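Putative glycoside hydrolase (Parabacteroides distasonis ATCC 8503, PDB 3GYC) is a putative glycoside hydrolase with a cellulase-like TIM-barrel fold, so it probably cleaves glycosidic bonds in a carbohydrate that remains to be identified. Local coordinates at residues Leu98-Cys103 with Ile108-Ser113; Ile56-His61 with Leu138-Ser143; Leu228-His233 with Ala387-Arg392; Ile14-Ile19 with Ser373-Ser378. All blocks are in the same frame, centred on the assembly; numbering follows the deposited sequence. Where two conformers were deposited one is given.

Interaction 1: Leu98-Cys103 with Ile108-Ser113; sequences LFLSKC and IKVGLS
Val-110 packs into the angle between Cys-103 and Leu-100. Methyl CG2 of Val-110 lies 3.8 Å from Cys-103 SG and 3.9 Å from Leu-100 CD2. That same Leu-100 methyl is equally close to Val-110 CB and CG1, so it covers the whole branch point rather than one methyl. With CG1 of Val-110 anti to the backbone N (chi1 -178°), CG2 is the methyl left to meet the sulfur. Near the helix's C-terminal end, Ile-108 N, just before strand 109-113, donates back to Cys-103 O at 2.9 Å, nearly straight at 170°, although the nitrogen stands 45° out of the carbonyl plane. Beside this bond, Cys-103 CB and Ile-108 CB lie 4.0 Å apart. Farther out, Phe-99 meets Trp-39 edge-to-face on another side of the helix, and Lys-102 NZ pairs with Asp-40. Helix 95-105 and strand 109-113 form the second half of a beta-alpha-beta crossover that starts at strand 53-57. Cys-103 and Ile-108 both reach Ile-54 of that strand, Val-110 packs on Ile-56, and Leu-100 continues to Ile-144 of helix 130-146, while strand 109-113 itself runs between strands 53-57 and 153-157 of the barrel.

Interaction 2: Ile56-His61 with Leu138-Ser143; sequences IDAYPH and LTILRS
Ile-140 reaches from helix 130-146 to Ala-58 and Pro-60, where barrel strand 53-57 gives way through an Asx turn to helix 60-65. The isoleucine uses both arms. CG1 swings away from the backbone N (chi1 -155°) and passes 3.9 Å from Pro-60 CA; a turn at chi2 (-71°) then carries CD1 to Ala-58 CB at 4.0 Å. The other branch, CG2, is left flanked by its own backbone N and C and meets Pro-60 CB at 4.0 Å. One beta-branched residue thus spans Ala-58 in the turn and Pro-60 in the first turn of the helix. The Asx turn is fixed by Asp-57, whose OD1 receives Tyr-59 N at 2.7 Å on its anti side but tilted 30° out of the carboxylate plane; Ser-114 OG is a second partner. Tyr-59 takes the N-cap position, and one face of its ring has Asp-57 CG 4.2 Å above it, toward the rim. In barrels of this class the active site lies at this C-terminal end of the strands, but no catalytic role is established here. Ile-140's own carbonyl is engaged: Ser-143 OG donates to Ile-140 O at 2.8 Å, in the carbonyl plane and on a lone pair.

Interaction 3: Leu228-His233 with Ala387-Arg392; sequences LDLYEH and AKLLKR
Asp-229 and Lys-388 mark the closest backbone approach, 7.8 Å between their CA atoms, where the chain leading into strand 231-232 passes helix 384-390. The fold is a TIM barrel, and this C-terminal helix lies against the end where its strands begin. The polar half of the contact is a salt bridge. Lys-388 bends at chi3 (-64°) and brings NZ to Asp-229 OD1 at 2.7 Å, arriving from above the carboxylate, 42° out of its plane, with the two side chains crossing at about a right angle. CE follows closely, 3.2 Å from Asp-229 OD1, so the methylene as well as the ammonium group lies against the carboxylate. The second oxygen, OD2, is taken by Arg-200 in another salt bridge and by Phe-208 N. With two cations and a backbone N-H around it, this buried aspartate is probably held ionised. The apolar half is made by Leu-230 and Leu-389. Leu-230 keeps CG over its own backbone (chi1 58°), a placement that presents both its methyls to one Leu-389 methyl: Leu-389 CD2 is 4.1 Å from Leu-230 CD1 and 4.2 Å from Leu-230 CD2. Leu-389 also rests on Leu-154 and Val-341, joining the helix to strands 153-157 and 340-343, while Leu-230 separately packs on Val-302 of strand 301-303. Between the two halves a water bridges the backbones, donating to Asp-229 O at 2.9 Å and accepting only weakly from Leu-389 N at 3.3 Å.

Interaction 4: Ile14-Ile19 with Ser373-Ser378; sequences ISPRAI and SPLDES
Leu-375 packs against Ile-14 and Pro-16. Its CB points toward the N-terminal segment; chi1 of -68° sets CG opposite the leucine's own carbonyl carbon, 4.1 Å from Ile-14 O, and from there the fork reaches both partners. CD1 meets Ile-14 CG2 at 3.9 Å; CD2 takes the other direction and meets Pro-16 CG, also at 3.9 Å, the leucine and the proline ring lying alongside and pointing opposite ways. The ring is pinched on the Ser-373 side as well, since Pro-16 CD comes within 3.0 Å of Ser-373 O. A water spans the backbones, donating to Ile-14 O at 2.6 Å and accepting from Leu-375 N at 3.0 Å. Just beyond, Asp-376 caps helix 377-380: its OD2 uses the anti lone pair for Ser-378 N at 2.8 Å and takes Ser-378 OG from above the carboxylate plane, while OD1 pairs with Arg-295. The contact joins the lead-in of strand 17-23 to the connection between helices 360-371 and 377-380, where the barrel strands begin. Ile-14 and Leu-375 both rest on Leu-390 of helix 384-390, Ala-18 packs on helix 360-371, and Arg-17 and Ile-19 bond through their backbones to strand 340-343, closing first strand to last.

Overall arrangement
All four contacts reach the same barrel of parallel strands. Interactions 1 and 2 have centres 12 Å apart and are stitched together directly: strands 109-113 and 53-57 pair through Gly-111 O with Ile-56 N, 2.9 Å. Interactions 3 and 4, with centres 11 Å apart, meet because helix 384-390, which carries one side of interaction 3, also packs on interaction 4 (Leu-390 CB to Ile-14 CD1, 4.0 Å). Lys-109 NZ links interactions 1 and 3 by reaching Arg-392 O at 2.6 Å. Interaction 2 lies at the C-terminal end of its strand, its centre about 27 Å from that of interaction 4. TIM-barrel active sites lie at that end, so interaction 2 is on the side where one would be expected, though no site is identified here.

Interaction 1: Leu98-Cys103 with Ile108-Ser113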
loop_
_atom_site.group_PDB
_atom_site.type_symbol
_atom_site.label_atom_id
_atom_site.label_comp_id
_atom_site.label_asym_id
_atom_site.label_seq_id
_atom_site.Cartn_x
_atom_site.Cartn_y
_atom_site.Cartn_z
ATOM N N LEU A 98 14.841 8.069 -11.686
ATOM C CA LEU A 98 15.159 9.392 -11.102
ATOM C C LEU A 98 14.618 9.470 -9.692
ATOM O O LEU A 98 15.330 9.854 -8.791
ATOM C CB LEU A 98 14.670 10.580 -11.959
ATOM C CG LEU A 98 15.500 10.880 -13.221
ATOM C CD1 LEU A 98 14.776 11.849 -14.241
ATOM C CD2 LEU A 98 16.897 11.398 -12.899
ATOM N N PHE A 99 13.344 9.124 -9.521
ATOM C CA PHE A 99 12.713 9.101 -8.223
ATOM C C PHE A 99 13.433 8.157 -7.244
ATOM O O PHE A 99 13.689 8.542 -6.073
ATOM C CB PHE A 99 11.235 8.719 -8.360
ATOM C CG PHE A 99 10.487 8.746 -7.047
ATOM C CD1 PHE A 99 10.078 9.970 -6.518
ATOM C CD2 PHE A 99 10.287 7.596 -6.314
ATOM C CE1 PHE A 99 9.428 10.025 -5.305
ATOM C CE2 PHE A 99 9.623 7.656 -5.119
ATOM C CZ PHE A 99 9.219 8.892 -4.607
ATOM N N LEU A 100 13.793 6.958 -7.715
ATOM C CA LEU A 100 14.509 5.989 -6.894
ATOM C C LEU A 100 15.863 6.511 -6.500
ATOM O O LEU A 100 16.260 6.298 -5.356
ATOM C CB LEU A 100 14.609 4.606 -7.546
ATOM C CG LEU A 100 13.315 3.854 -7.814
ATOM C CD1 LEU A 100 13.617 2.573 -8.657
ATOM C CD2 LEU A 100 12.503 3.477 -6.533
ATOM N N SER A 101 16.566 7.231 -7.394
ATOM C CA SER A 101 17.859 7.808 -7.044
ATOM C C SER A 101 17.763 8.835 -5.928
ATOM O O SER A 101 18.674 8.937 -5.057
ATOM C CB SER A 101 18.501 8.454 -8.267
ATOM O OG SER A 101 18.626 7.488 -9.275
ATOM N N LYS A 102 16.681 9.605 -5.935
ATOM C CA LYS A 102 16.460 10.611 -4.894
ATOM C C LYS A 102 16.159 9.926 -3.552
ATOM O O LYS A 102 16.608 10.419 -2.487
ATOM C CB LYS A 102 15.358 11.609 -5.279
ATOM C CG LYS A 102 15.721 12.469 -6.493
ATOM C CD LYS A 102 14.587 13.434 -6.846
ATOM C CE LYS A 102 14.896 14.198 -8.191
ATOM N NZ LYS A 102 16.066 15.088 -8.197
ATOM N N CYS A 103 15.453 8.799 -3.603
ATOM C CA CYS A 103 15.239 7.982 -2.411
ATOM C C CYS A 103 16.546 7.446 -1.859
ATOM O O CYS A 103 16.833 7.607 -0.663
ATOM C CB CYS A 103 14.253 6.838 -2.680
ATOM S SG CYS A 103 12.585 7.466 -2.987
ATOM N N ILE A 108 16.085 6.262 1.831
ATOM C CA ILE A 108 14.670 5.919 1.874
ATOM C C ILE A 108 14.606 4.649 1.010
ATOM O O ILE A 108 15.157 4.617 -0.113
ATOM C CB ILE A 108 13.790 7.023 1.266
ATOM C CG1 ILE A 108 13.757 8.255 2.192
ATOM C CG2 ILE A 108 12.387 6.567 1.109
ATOM C CD1 ILE A 108 13.282 9.516 1.530
ATOM N N LYS A 109 14.004 3.602 1.551
ATOM C CA LYS A 109 13.829 2.337 0.849
ATOM C C LYS A 109 12.427 2.337 0.217
ATOM O O LYS A 109 11.516 3.006 0.689
ATOM C CB LYS A 109 14.034 1.121 1.777
ATOM C CG LYS A 109 15.368 0.359 1.599
ATOM C CD LYS A 109 16.557 0.971 2.112
ATOM C CE LYS A 109 17.846 0.183 1.700
ATOM N NZ LYS A 109 18.152 -1.186 2.265
ATOM N N VAL A 110 12.284 1.625 -0.885
ATOM C CA VAL A 110 11.034 1.654 -1.657
ATOM C C VAL A 110 10.420 0.285 -1.919
ATOM O O VAL A 110 11.045 -0.597 -2.486
ATOM C CB VAL A 110 11.243 2.391 -3.027
ATOM C CG1 VAL A 110 9.920 2.448 -3.783
ATOM C CG2 VAL A 110 11.836 3.798 -2.754
ATOM N N GLY A 111 9.171 0.135 -1.516
ATOM C CA GLY A 111 8.409 -1.039 -1.833
ATOM C C GLY A 111 7.672 -0.786 -3.143
ATOM O O GLY A 111 7.028 0.260 -3.310
ATOM N N LEU A 112 7.748 -1.752 -4.062
ATOM C CA LEU A 112 7.044 -1.617 -5.326
ATOM C C LEU A 112 5.752 -2.411 -5.294
ATOM O O LEU A 112 5.686 -3.526 -4.743
ATOM C CB LEU A 112 7.907 -2.130 -6.469
ATOM C CG LEU A 112 9.251 -1.454 -6.652
ATOM C CD1 LEU A 112 9.969 -2.161 -7.849
ATOM C CD2 LEU A 112 9.159 0.090 -6.824
ATOM N N SER A 113 4.737 -1.834 -5.898
ATOM C CA SER A 113 3.455 -2.480 -6.074
ATOM C C SER A 113 2.906 -1.981 -7.408
ATOM O O SER A 113 3.588 -1.246 -8.135
ATOM C CB SER A 113 2.518 -2.070 -4.910
ATOM O OG SER A 113 1.325 -2.829 -4.919
#

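Interaction 2: Ile56-His61 with Leu138-Ser143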
loop_
_atom_site.group_PDB
_atom_site.type_symbol
_atom_site.label_atom_id
_atom_site.label_comp_id
_atom_site.label_asym_id
_atom_site.label_seq_id
_atom_site.Cartn_x
_atom_site.Cartn_y
_atom_site.Cartn_z
ATOM N N ILE A 56 5.337 2.571 -3.780
ATOM C CA ILE A 56 4.888 3.251 -4.956
ATOM C C ILE A 56 4.442 2.260 -6.026
ATOM O O ILE A 56 4.798 1.077 -6.024
ATOM C CB ILE A 56 5.952 4.171 -5.583
ATOM C CG1 ILE A 56 7.207 3.392 -6.046
ATOM C CG2 ILE A 56 6.355 5.283 -4.684
ATOM C CD1 ILE A 56 8.208 4.239 -6.817
ATOM N N ASP A 57 3.678 2.798 -6.942
ATOM C CA ASP A 57 3.314 2.045 -8.140
ATOM C C ASP A 57 4.490 2.148 -9.123
ATOM O O ASP A 57 4.952 3.268 -9.448
ATOM C CB ASP A 57 2.046 2.612 -8.755
ATOM C CG ASP A 57 1.460 1.679 -9.822
ATOM O OD1 ASP A 57 2.219 0.918 -10.461
ATOM O OD2 ASP A 57 0.224 1.644 -9.940
ATOM N N ALA A 58 4.968 0.990 -9.597
ATOM C CA ALA A 58 6.106 0.894 -10.538
ATOM C C ALA A 58 5.629 0.898 -12.019
ATOM O O ALA A 58 6.475 0.937 -12.924
ATOM C CB ALA A 58 6.887 -0.386 -10.277
ATOM N N TYR A 59 4.301 0.818 -12.237
ATOM C CA TYR A 59 3.711 0.764 -13.607
ATOM C C TYR A 59 4.473 -0.254 -14.476
ATOM O O TYR A 59 4.907 0.070 -15.605
ATOM C CB TYR A 59 3.790 2.123 -14.275
ATOM C CG TYR A 59 3.056 3.283 -13.629
ATOM C CD1 TYR A 59 3.618 4.008 -12.596
ATOM C CD2 TYR A 59 1.819 3.716 -14.130
ATOM C CE1 TYR A 59 2.954 5.112 -12.041
ATOM C CE2 TYR A 59 1.144 4.801 -13.575
ATOM C CZ TYR A 59 1.721 5.510 -12.545
ATOM O OH TYR A 59 1.068 6.605 -12.003
ATOM N N PRO A 60 4.635 -1.491 -13.977
ATOM C CA PRO A 60 5.439 -2.528 -14.687
ATOM C C PRO A 60 4.899 -2.859 -16.065
ATOM O O PRO A 60 5.653 -3.095 -17.006
ATOM C CB PRO A 60 5.294 -3.759 -13.792
ATOM C CG PRO A 60 3.996 -3.560 -13.063
ATOM C CD PRO A 60 3.707 -2.063 -12.999
ATOM N N HIS A 61 3.583 -2.903 -16.170
ATOM C CA HIS A 61 2.903 -3.136 -17.437
ATOM C C HIS A 61 3.261 -2.112 -18.526
ATOM O O HIS A 61 3.439 -2.479 -19.704
ATOM C CB HIS A 61 1.379 -3.251 -17.211
ATOM C CG HIS A 61 0.728 -2.022 -16.669
ATOM N ND1 HIS A 61 1.083 -1.449 -15.459
ATOM C CD2 HIS A 61 -0.325 -1.306 -17.128
ATOM C CE1 HIS A 61 0.305 -0.407 -15.239
ATOM N NE2 HIS A 61 -0.561 -0.302 -16.225
ATOM N N LEU A 138 9.831 -9.014 -14.134
ATOM C CA LEU A 138 11.231 -9.278 -14.390
ATOM C C LEU A 138 11.806 -8.145 -15.269
ATOM O O LEU A 138 12.935 -7.696 -15.066
ATOM C CB LEU A 138 11.446 -10.676 -15.018
ATOM C CG LEU A 138 11.242 -11.846 -14.038
ATOM C CD1 LEU A 138 11.181 -13.174 -14.736
ATOM C CD2 LEU A 138 12.302 -11.846 -12.921
ATOM N N THR A 139 11.025 -7.649 -16.221
ATOM C CA THR A 139 11.479 -6.544 -17.060
ATOM C C THR A 139 11.680 -5.249 -16.261
ATOM O O THR A 139 12.716 -4.614 -16.365
ATOM C CB THR A 139 10.523 -6.363 -18.238
ATOM O OG1 THR A 139 10.590 -7.557 -19.000
ATOM C CG2 THR A 139 10.898 -5.203 -19.103
ATOM N N ILE A 140 10.722 -4.908 -15.410
ATOM C CA ILE A 140 10.798 -3.662 -14.630
ATOM C C ILE A 140 12.009 -3.763 -13.675
ATOM O O ILE A 140 12.796 -2.810 -13.529
ATOM C CB ILE A 140 9.397 -3.358 -13.952
ATOM C CG1 ILE A 140 9.166 -1.869 -13.638
ATOM C CG2 ILE A 140 9.165 -4.164 -12.722
ATOM C CD1 ILE A 140 10.015 -1.318 -12.503
ATOM N N LEU A 141 12.206 -4.923 -13.063
ATOM C CA LEU A 141 13.332 -5.081 -12.135
ATOM C C LEU A 141 14.654 -4.912 -12.837
ATOM O O LEU A 141 15.547 -4.316 -12.266
ATOM C CB LEU A 141 13.263 -6.392 -11.345
ATOM C CG LEU A 141 12.079 -6.484 -10.379
ATOM C CD1 LEU A 141 12.011 -7.848 -9.746
ATOM C CD2 LEU A 141 12.158 -5.352 -9.279
ATOM N N ARG A 142 14.778 -5.418 -14.076
ATOM C CA ARG A 142 16.003 -5.237 -14.880
ATOM C C ARG A 142 16.192 -3.743 -15.235
ATOM O O ARG A 142 17.318 -3.254 -15.230
ATOM C CB ARG A 142 15.976 -6.144 -16.141
ATOM C CG ARG A 142 17.320 -6.401 -16.806
ATOM N N SER A 143 15.107 -3.016 -15.504
ATOM C CA SER A 143 15.207 -1.556 -15.780
ATOM C C SER A 143 15.777 -0.796 -14.573
ATOM O O SER A 143 16.533 0.158 -14.744
ATOM C CB SER A 143 13.869 -0.902 -16.239
ATOM O OG SER A 143 12.947 -0.619 -15.189
#

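Interaction 3: Leu228-His233 with Ala387-Arg392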
loop_
_atom_site.group_PDB
_atom_site.type_symbol
_atom_site.label_atom_id
_atom_site.label_comp_id
_atom_site.label_asym_id
_atom_site.label_seq_id
_atom_site.Cartn_x
_atom_site.Cartn_y
_atom_site.Cartn_z
ATOM N N LEU A 228 4.511 -16.606 0.227
ATOM C CA LEU A 228 4.579 -15.161 0.459
ATOM C C LEU A 228 5.715 -14.917 1.451
ATOM O O LEU A 228 5.807 -15.603 2.464
ATOM C CB LEU A 228 3.279 -14.649 1.047
ATOM C CG LEU A 228 2.038 -14.841 0.173
ATOM C CD1 LEU A 228 0.764 -14.477 0.928
ATOM C CD2 LEU A 228 2.164 -14.059 -1.118
ATOM N N ASP A 229 6.590 -13.968 1.148
ATOM C CA ASP A 229 7.752 -13.659 2.017
ATOM C C ASP A 229 7.379 -12.713 3.173
ATOM O O ASP A 229 8.120 -12.585 4.153
ATOM C CB ASP A 229 8.879 -13.034 1.184
ATOM C CG ASP A 229 9.536 -14.026 0.206
ATOM O OD1 ASP A 229 9.587 -15.252 0.541
ATOM O OD2 ASP A 229 10.046 -13.600 -0.898
ATOM N N LEU A 230 6.274 -11.990 2.991
ATOM C CA LEU A 230 5.729 -11.053 3.961
ATOM C C LEU A 230 4.246 -10.831 3.672
ATOM O O LEU A 230 3.751 -11.211 2.613
ATOM C CB LEU A 230 6.445 -9.706 3.914
ATOM C CG LEU A 230 6.465 -8.924 2.615
ATOM C CD1 LEU A 230 6.231 -7.411 2.806
ATOM C CD2 LEU A 230 7.763 -9.179 1.823
ATOM N N TYR A 231 3.531 -10.212 4.596
ATOM C CA TYR A 231 2.152 -9.899 4.348
ATOM C C TYR A 231 2.044 -8.368 4.403
ATOM O O TYR A 231 2.585 -7.726 5.329
ATOM C CB TYR A 231 1.156 -10.513 5.373
ATOM C CG TYR A 231 1.280 -11.975 5.699
ATOM C CD1 TYR A 231 1.776 -12.900 4.782
ATOM C CD2 TYR A 231 0.826 -12.460 6.933
ATOM C CE1 TYR A 231 1.877 -14.247 5.116
ATOM C CE2 TYR A 231 0.893 -13.802 7.253
ATOM C CZ TYR A 231 1.400 -14.686 6.339
ATOM O OH TYR A 231 1.480 -15.993 6.683
ATOM N N GLU A 232 1.390 -7.791 3.395
ATOM C CA GLU A 232 1.114 -6.354 3.357
ATOM C C GLU A 232 -0.402 -6.311 3.475
ATOM O O GLU A 232 -1.077 -6.598 2.516
ATOM C CB GLU A 232 1.657 -5.703 2.075
ATOM C CG GLU A 232 1.973 -4.174 2.206
ATOM C CD GLU A 232 0.835 -3.218 1.859
ATOM O OE1 GLU A 232 0.369 -3.245 0.699
ATOM O OE2 GLU A 232 0.449 -2.376 2.704
ATOM N N HIS A 233 -0.932 -6.009 4.665
ATOM C CA HIS A 233 -2.351 -6.096 4.893
ATOM C C HIS A 233 -2.925 -4.728 5.200
ATOM O O HIS A 233 -2.376 -3.976 5.998
ATOM C CB HIS A 233 -2.692 -7.095 5.994
ATOM C CG HIS A 233 -4.033 -7.720 5.787
ATOM N ND1 HIS A 233 -4.196 -8.866 5.042
ATOM C CD2 HIS A 233 -5.275 -7.289 6.103
ATOM C CE1 HIS A 233 -5.485 -9.145 4.957
ATOM N NE2 HIS A 233 -6.162 -8.198 5.585
ATOM N N ALA A 387 14.365 -13.137 7.048
ATOM C CA ALA A 387 15.684 -12.532 6.888
ATOM C C ALA A 387 15.823 -11.866 5.526
ATOM O O ALA A 387 16.620 -10.958 5.397
ATOM C CB ALA A 387 16.806 -13.537 7.094
ATOM N N LYS A 388 15.067 -12.310 4.515
ATOM C CA LYS A 388 15.156 -11.679 3.183
ATOM C C LYS A 388 14.769 -10.212 3.252
ATOM O O LYS A 388 15.412 -9.370 2.619
ATOM C CB LYS A 388 14.321 -12.409 2.121
ATOM C CG LYS A 388 14.885 -13.773 1.774
ATOM C CD LYS A 388 14.209 -14.449 0.557
ATOM C CE LYS A 388 12.752 -14.738 0.821
ATOM N NZ LYS A 388 12.136 -15.724 -0.191
ATOM N N LEU A 389 13.690 -9.923 3.986
ATOM C CA LEU A 389 13.243 -8.537 4.187
ATOM C C LEU A 389 14.077 -7.819 5.246
ATOM O O LEU A 389 14.474 -6.677 5.045
ATOM C CB LEU A 389 11.792 -8.495 4.582
ATOM C CG LEU A 389 11.172 -7.122 4.816
ATOM C CD1 LEU A 389 11.454 -6.156 3.637
ATOM C CD2 LEU A 389 9.682 -7.284 5.037
ATOM N N LEU A 390 14.375 -8.487 6.360
ATOM C CA LEU A 390 15.147 -7.848 7.444
ATOM C C LEU A 390 16.503 -7.337 7.024
ATOM O O LEU A 390 16.934 -6.267 7.491
ATOM C CB LEU A 390 15.272 -8.765 8.678
ATOM C CG LEU A 390 14.132 -8.743 9.703
ATOM C CD1 LEU A 390 12.728 -8.744 9.142
ATOM C CD2 LEU A 390 14.337 -9.897 10.715
ATOM N N LYS A 391 17.187 -8.063 6.146
ATOM C CA LYS A 391 18.475 -7.603 5.667
ATOM C C LYS A 391 18.386 -6.324 4.840
ATOM O O LYS A 391 19.412 -5.697 4.618
ATOM C CB LYS A 391 19.129 -8.637 4.751
ATOM C CG LYS A 391 19.676 -9.846 5.431
ATOM C CD LYS A 391 20.328 -10.843 4.408
ATOM C CE LYS A 391 19.422 -11.123 3.179
ATOM N NZ LYS A 391 19.715 -12.504 2.568
ATOM N N ARG A 392 17.201 -5.997 4.318
ATOM C CA ARG A 392 17.002 -4.799 3.486
ATOM C C ARG A 392 16.522 -3.550 4.296
ATOM O O ARG A 392 16.481 -2.412 3.786
ATOM C CB ARG A 392 16.002 -5.148 2.378
ATOM C CG ARG A 392 16.358 -6.426 1.614
ATOM C CD ARG A 392 15.361 -6.709 0.478
ATOM N NE ARG A 392 15.638 -5.838 -0.653
ATOM C CZ ARG A 392 16.586 -6.086 -1.563
ATOM N NH1 ARG A 392 17.351 -7.167 -1.480
ATOM N NH2 ARG A 392 16.810 -5.236 -2.540
HETATM O O HOH W 1 10.893 -11.734 3.955
#

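Interaction 4: Ile14-Ile19 with Ser373-Ser378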
loop_
_atom_site.group_PDB
_atom_site.type_symbol
_atom_site.label_atom_id
_atom_site.label_comp_id
_atom_site.label_asym_id
_atom_site.label_seq_id
_atom_site.Cartn_x
_atom_site.Cartn_y
_atom_site.Cartn_z
ATOM N N ILE A 14 17.778 -4.675 14.457
ATOM C CA ILE A 14 17.141 -4.247 13.215
ATOM C C ILE A 14 15.934 -3.385 13.581
ATOM O O ILE A 14 15.104 -3.767 14.429
ATOM C CB ILE A 14 16.686 -5.458 12.408
ATOM C CG1 ILE A 14 17.903 -6.317 12.048
ATOM C CG2 ILE A 14 15.929 -5.020 11.158
ATOM C CD1 ILE A 14 17.536 -7.737 11.773
ATOM N N SER A 15 15.875 -2.202 12.982
ATOM C CA SER A 15 14.770 -1.277 13.204
ATOM C C SER A 15 13.702 -1.375 12.121
ATOM O O SER A 15 14.014 -1.504 10.932
ATOM C CB SER A 15 15.286 0.156 13.234
ATOM O OG SER A 15 15.987 0.383 14.439
ATOM N N PRO A 16 12.431 -1.322 12.521
ATOM C CA PRO A 16 11.420 -1.227 11.518
ATOM C C PRO A 16 11.541 0.085 10.733
ATOM O O PRO A 16 12.116 1.036 11.197
ATOM C CB PRO A 16 10.122 -1.181 12.337
ATOM C CG PRO A 16 10.415 -1.914 13.538
ATOM C CD PRO A 16 11.875 -1.668 13.828
ATOM N N ARG A 17 10.946 0.124 9.557
ATOM C CA ARG A 17 10.863 1.334 8.772
ATOM C C ARG A 17 9.476 1.984 8.850
ATOM O O ARG A 17 8.442 1.307 8.916
ATOM C CB ARG A 17 11.269 1.088 7.315
ATOM C CG ARG A 17 12.688 0.756 7.213
ATOM C CD ARG A 17 13.374 1.529 6.148
ATOM N NE ARG A 17 14.797 1.277 6.130
ATOM C CZ ARG A 17 15.689 2.088 5.557
ATOM N NH1 ARG A 17 15.309 3.233 4.979
ATOM N NH2 ARG A 17 16.962 1.756 5.566
ATOM N N ALA A 18 9.472 3.314 8.897
ATOM C CA ALA A 18 8.238 4.092 8.887
ATOM C C ALA A 18 7.987 4.398 7.409
ATOM O O ALA A 18 8.754 5.118 6.736
ATOM C CB ALA A 18 8.344 5.373 9.725
ATOM N N ILE A 19 6.908 3.822 6.920
ATOM C CA ILE A 19 6.551 3.822 5.482
ATOM C C ILE A 19 5.318 4.653 5.163
ATOM O O ILE A 19 4.461 4.861 6.013
ATOM C CB ILE A 19 6.417 2.321 4.965
ATOM C CG1 ILE A 19 6.348 2.217 3.446
ATOM C CG2 ILE A 19 5.200 1.567 5.582
ATOM C CD1 ILE A 19 6.588 0.730 2.922
ATOM N N SER A 373 10.730 0.550 17.612
ATOM C CA SER A 373 10.032 -0.633 18.099
ATOM C C SER A 373 10.865 -1.906 17.829
ATOM O O SER A 373 11.335 -2.120 16.730
ATOM C CB SER A 373 8.645 -0.744 17.484
ATOM O OG SER A 373 7.834 0.342 17.903
ATOM N N PRO A 374 11.115 -2.721 18.867
ATOM C CA PRO A 374 11.815 -3.991 18.644
ATOM C C PRO A 374 10.963 -5.003 17.878
ATOM O O PRO A 374 9.746 -5.023 18.036
ATOM C CB PRO A 374 12.056 -4.499 20.065
ATOM C CG PRO A 374 11.062 -3.842 20.886
ATOM C CD PRO A 374 10.755 -2.531 20.279
ATOM N N LEU A 375 11.604 -5.835 17.069
ATOM C CA LEU A 375 10.945 -6.894 16.288
ATOM C C LEU A 375 10.814 -8.191 17.090
ATOM O O LEU A 375 11.668 -8.499 17.908
ATOM C CB LEU A 375 11.748 -7.178 15.009
ATOM C CG LEU A 375 11.758 -6.049 13.966
ATOM C CD1 LEU A 375 12.669 -6.423 12.796
ATOM C CD2 LEU A 375 10.363 -5.811 13.516
ATOM N N ASP A 376 9.763 -8.957 16.819
ATOM C CA ASP A 376 9.508 -10.234 17.510
ATOM C C ASP A 376 10.594 -11.263 17.148
ATOM O O ASP A 376 11.126 -11.262 16.038
ATOM C CB ASP A 376 8.107 -10.715 17.134
ATOM C CG ASP A 376 7.609 -11.859 17.984
ATOM O OD1 ASP A 376 6.778 -11.615 18.873
ATOM O OD2 ASP A 376 8.063 -12.998 17.792
ATOM N N GLU A 377 10.946 -12.126 18.098
ATOM C CA GLU A 377 11.965 -13.161 17.859
ATOM C C GLU A 377 11.502 -14.191 16.833
ATOM O O GLU A 377 12.318 -14.868 16.225
ATOM C CB GLU A 377 12.484 -13.814 19.174
ATOM C CG GLU A 377 11.715 -15.010 19.768
ATOM C CD GLU A 377 12.453 -15.622 21.006
ATOM O OE1 GLU A 377 12.386 -15.017 22.094
ATOM O OE2 GLU A 377 13.103 -16.714 20.921
ATOM N N SER A 378 10.201 -14.298 16.604
ATOM C CA SER A 378 9.712 -15.166 15.538
ATOM C C SER A 378 10.232 -14.704 14.162
ATOM O O SER A 378 10.257 -15.489 13.222
ATOM C CB SER A 378 8.207 -15.201 15.520
ATOM O OG SER A 378 7.674 -13.922 15.224
HETATM O O HOH W 2 14.525 -5.239 16.549
#